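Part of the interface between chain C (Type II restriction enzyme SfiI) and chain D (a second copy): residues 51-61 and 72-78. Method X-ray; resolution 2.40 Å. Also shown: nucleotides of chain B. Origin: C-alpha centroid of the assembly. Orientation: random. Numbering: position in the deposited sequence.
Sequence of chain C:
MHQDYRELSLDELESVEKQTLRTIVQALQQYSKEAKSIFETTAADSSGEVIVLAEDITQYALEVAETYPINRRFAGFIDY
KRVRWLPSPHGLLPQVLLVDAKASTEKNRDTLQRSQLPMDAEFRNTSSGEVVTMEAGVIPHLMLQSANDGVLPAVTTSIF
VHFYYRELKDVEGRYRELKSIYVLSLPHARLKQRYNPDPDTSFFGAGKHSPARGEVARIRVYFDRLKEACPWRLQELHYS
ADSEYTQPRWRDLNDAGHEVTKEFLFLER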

# COMPACT_ATOMS: atom_id res chain seq x y z
N ILE C 51 21.47 6.47 -15.84
CA ILE C 51 21.37 7.04 -14.51
C ILE C 51 19.95 6.85 -13.97
O ILE C 51 19.76 6.26 -12.91
CB ILE C 51 21.66 8.55 -14.52
CG1 ILE C 51 23.08 8.81 -15.02
CG2 ILE C 51 21.45 9.11 -13.12
CD1 ILE C 51 23.41 10.27 -15.20
N VAL C 52 18.97 7.34 -14.73
CA VAL C 52 17.57 7.25 -14.32
C VAL C 52 17.05 5.83 -14.40
O VAL C 52 16.13 5.45 -13.68
CB VAL C 52 16.67 8.20 -15.16
CG1 VAL C 52 16.51 7.69 -16.58
CG2 VAL C 52 15.32 8.32 -14.49
N LEU C 53 17.64 5.04 -15.29
CA LEU C 53 17.23 3.65 -15.43
C LEU C 53 17.56 2.92 -14.14
O LEU C 53 16.73 2.18 -13.60
CB LEU C 53 17.97 3.00 -16.59
CG LEU C 53 17.67 3.56 -17.98
CD1 LEU C 53 18.47 2.80 -19.02
CD2 LEU C 53 16.17 3.44 -18.26
N ALA C 54 18.77 3.13 -13.65
CA ALA C 54 19.24 2.49 -12.44
C ALA C 54 18.42 2.92 -11.22
O ALA C 54 18.06 2.09 -10.39
CB ALA C 54 20.72 2.80 -12.22
N GLU C 55 18.12 4.21 -11.12
CA GLU C 55 17.34 4.72 -10.00
C GLU C 55 15.92 4.16 -10.02
O GLU C 55 15.44 3.66 -9.02
CB GLU C 55 17.29 6.25 -10.02
CG GLU C 55 18.67 6.91 -10.08
CD GLU C 55 18.60 8.42 -10.07
OE1 GLU C 55 17.70 8.99 -10.73
OE2 GLU C 55 19.47 9.05 -9.43
N ASP C 56 15.26 4.23 -11.18
CA ASP C 56 13.90 3.73 -11.31
C ASP C 56 13.76 2.23 -11.08
O ASP C 56 12.83 1.79 -10.40
CB ASP C 56 13.31 4.11 -12.68
CG ASP C 56 12.97 5.59 -12.79
OD1 ASP C 56 13.09 6.31 -11.77
OD2 ASP C 56 12.58 6.05 -13.88
N ILE C 57 14.67 1.43 -11.65
CA ILE C 57 14.62 -0.03 -11.47
C ILE C 57 14.67 -0.35 -9.98
O ILE C 57 13.89 -1.16 -9.46
CB ILE C 57 15.83 -0.74 -12.14
CG1 ILE C 57 15.83 -0.52 -13.65
CG2 ILE C 57 15.80 -2.23 -11.80
CD1 ILE C 57 14.78 -1.29 -14.38
N THR C 58 15.62 0.29 -9.30
CA THR C 58 15.82 0.09 -7.89
C THR C 58 14.56 0.36 -7.08
O THR C 58 14.26 -0.37 -6.15
CB THR C 58 16.94 1.00 -7.35
OG1 THR C 58 18.13 0.78 -8.11
CG2 THR C 58 17.24 0.69 -5.89
N GLN C 59 13.82 1.40 -7.45
CA GLN C 59 12.59 1.75 -6.74
C GLN C 59 11.47 0.75 -6.97
O GLN C 59 10.81 0.34 -6.02
CB GLN C 59 12.11 3.15 -7.13
CG GLN C 59 10.72 3.46 -6.62
CD GLN C 59 10.24 4.89 -6.90
OE1 GLN C 59 9.04 5.17 -6.83
NE2 GLN C 59 11.17 5.78 -7.22
N TYR C 60 11.25 0.36 -8.21
CA TYR C 60 10.18 -0.58 -8.54
C TYR C 60 10.44 -1.93 -7.90
O TYR C 60 9.51 -2.60 -7.44
CB TYR C 60 10.06 -0.73 -10.05
CG TYR C 60 9.66 0.55 -10.76
CD1 TYR C 60 10.17 0.86 -12.03
CD2 TYR C 60 8.73 1.42 -10.20
CE1 TYR C 60 9.77 2.00 -12.70
CE2 TYR C 60 8.32 2.56 -10.88
CZ TYR C 60 8.84 2.85 -12.12
OH TYR C 60 8.42 3.97 -12.80
N ALA C 61 11.70 -2.34 -7.89
CA ALA C 61 12.06 -3.62 -7.30
C ALA C 61 11.91 -3.63 -5.78
O ALA C 61 11.45 -4.62 -5.21
CB ALA C 61 13.50 -3.97 -7.68
N ARG D 72 2.20 -1.93 -14.83
CA ARG D 72 3.07 -1.47 -15.90
C ARG D 72 3.93 -0.33 -15.38
O ARG D 72 3.43 0.63 -14.78
CB ARG D 72 2.23 -0.99 -17.09
CG ARG D 72 2.70 -1.51 -18.43
CD ARG D 72 4.16 -1.18 -18.67
NE ARG D 72 4.58 -1.34 -20.06
CZ ARG D 72 3.96 -0.79 -21.10
NH1 ARG D 72 2.87 -0.06 -20.94
NH2 ARG D 72 4.46 -0.94 -22.32
N ARG D 73 5.24 -0.42 -15.62
CA ARG D 73 6.17 0.60 -15.17
C ARG D 73 7.17 0.92 -16.27
O ARG D 73 7.41 0.10 -17.16
CB ARG D 73 6.95 0.09 -13.95
CG ARG D 73 6.08 -0.42 -12.82
CD ARG D 73 6.85 -1.39 -11.95
NE ARG D 73 6.19 -2.69 -11.86
CZ ARG D 73 5.89 -3.44 -12.92
NH1 ARG D 73 6.18 -3.00 -14.13
NH2 ARG D 73 5.30 -4.62 -12.77
N PHE D 74 7.75 2.11 -16.21
CA PHE D 74 8.76 2.53 -17.18
C PHE D 74 9.73 3.50 -16.50
O PHE D 74 9.38 4.17 -15.53
CB PHE D 74 8.10 3.18 -18.40
CG PHE D 74 7.36 4.45 -18.09
CD1 PHE D 74 8.03 5.66 -18.02
CD2 PHE D 74 5.99 4.43 -17.86
CE1 PHE D 74 7.35 6.84 -17.72
CE2 PHE D 74 5.30 5.60 -17.55
CZ PHE D 74 5.99 6.81 -17.48
N ALA D 75 10.95 3.56 -17.02
CA ALA D 75 11.96 4.46 -16.47
C ALA D 75 12.05 5.70 -17.37
O ALA D 75 11.79 5.62 -18.57
CB ALA D 75 13.30 3.76 -16.41
N GLY D 76 12.40 6.83 -16.78
CA GLY D 76 12.49 8.07 -17.55
C GLY D 76 12.83 9.22 -16.62
O GLY D 76 12.75 9.06 -15.40
N PHE D 77 13.18 10.37 -17.18
CA PHE D 77 13.56 11.51 -16.35
C PHE D 77 12.44 12.20 -15.58
O PHE D 77 12.70 13.01 -14.68
CB PHE D 77 14.34 12.54 -17.16
CG PHE D 77 15.63 12.02 -17.72
CD1 PHE D 77 15.65 11.28 -18.89
CD2 PHE D 77 16.83 12.24 -17.05
CE1 PHE D 77 16.84 10.77 -19.40
CE2 PHE D 77 18.03 11.74 -17.54
CZ PHE D 77 18.04 11.00 -18.72
N ILE D 78 11.20 11.90 -15.93
CA ILE D 78 10.08 12.49 -15.23
C ILE D 78 10.17 12.04 -13.77
O ILE D 78 10.37 10.86 -13.49
CB ILE D 78 8.74 12.07 -15.86
CG1 ILE D 78 8.63 12.70 -17.25
CG2 ILE D 78 7.57 12.53 -14.99
CD1 ILE D 78 7.30 12.49 -17.96
P DT B 13 23.42 12.61 -8.05
OP1 DT B 13 22.03 12.23 -7.68
OP2 DT B 13 24.51 12.50 -7.05
O5' DT B 13 23.83 11.76 -9.32
C5' DT B 13 24.64 12.35 -10.31
C4' DT B 13 24.85 11.40 -11.46
O4' DT B 13 25.76 12.06 -12.38
C3' DT B 13 25.54 10.10 -11.08
O3' DT B 13 25.12 9.08 -11.99
C2' DT B 13 27.01 10.46 -11.18
C1' DT B 13 27.05 11.48 -12.30
N1 DT B 13 28.03 12.59 -12.10
C2 DT B 13 28.66 13.08 -13.22
O2 DT B 13 28.42 12.67 -14.35
N3 DT B 13 29.57 14.07 -12.99
C4 DT B 13 29.92 14.63 -11.77
O4 DT B 13 30.78 15.52 -11.73
C5 DT B 13 29.20 14.09 -10.61
C7 DT B 13 29.50 14.63 -9.24
C6 DT B 13 28.30 13.11 -10.84
O HOH W 1 10.26 7.70 -13.75
O HOH W 2 7.31 -2.79 -8.72

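Residues 51-61 of chain C form one segment of a longer helix, and residues 72-78 of chain D run beside it as an irregular chain, extended from Arg72(D) to Gly76(D). In both direct hydrogen bonds the helix supplies a side chain and the loop a backbone group; the apolar contacts are between side chains. The two backbones come nearest at Leu53(C) and Ala75(D), whose CA atoms are 5.4 Å apart, and have drawn apart to 7.8 Å between the CA atoms of Tyr60(C) and Arg73(D), where longer side chains fill the gap. Val52(C), Asp56(C) and Tyr60(C), spaced four residues apart and so about one helical turn from each other, all direct CA-to-CB toward chain D.

Asp56(C) stands at the middle of this row. With chi1 at -73° (m) and chi2 near zero, its carboxylate reaches the loop, and Asp56(C) OD2 accepts a hydrogen bond from Gly76(D) N at 3.0 Å, with an N-H...O angle of 154°. Aspartate suits the place because its short side chain brings a charged acceptor to the backbone N-H of Gly76(D). Asp56(C) OD2 also lies 3.1 Å from Ala75(D) CA. Water 1 lies 2.8 Å from Asp56(C) OD2 and 3.2 Å from Ile78(D) O, placed to donate to either, though it has more acceptors in reach than protons. Gly76(D), at phi/psi 177/168, is almost fully extended; a CB there would point away from the helix and would have room, so this contact does not itself demand glycine.

One turn on, Tyr60(C) takes chi1 of -64° (m), which carries its ring across to the loop. There it does two jobs. Tyr60(C) OH donates to Phe74(D) O at 2.9 Å, near the plane of the ring, while one ring face receives the aliphatic part of Arg73(D): Arg73(D) CB sits 3.8 Å from the Tyr60(C) ring centroid, 16° off the normal, and Arg73(D) CD is 3.6 Å from Tyr60(C) CG. Arginine serves here through its methylenes, chi1 m and chi2 t laying them along the ring. Beyond them, water 2 donates to Tyr60(C) O at 2.6 Å and accepts a weak hydrogen bond from Arg73(D) NE at 3.3 Å.

The other end is apolar. Val52(C), chi1 71° (p), places CG1 over the face of the Phe77(D) ring, 4.2 Å from its centroid and 9° off the normal, a CH-pi contact. Phe77(D) starts with CA-to-CB away, yet its ring end comes nearer. Leu53(C) directs CA-to-CB sideways to the loop, but its m,t rotamer brings Leu53(C) CD2 to 3.4 Å from Ala75(D) CB, at the point where the backbones come nearest.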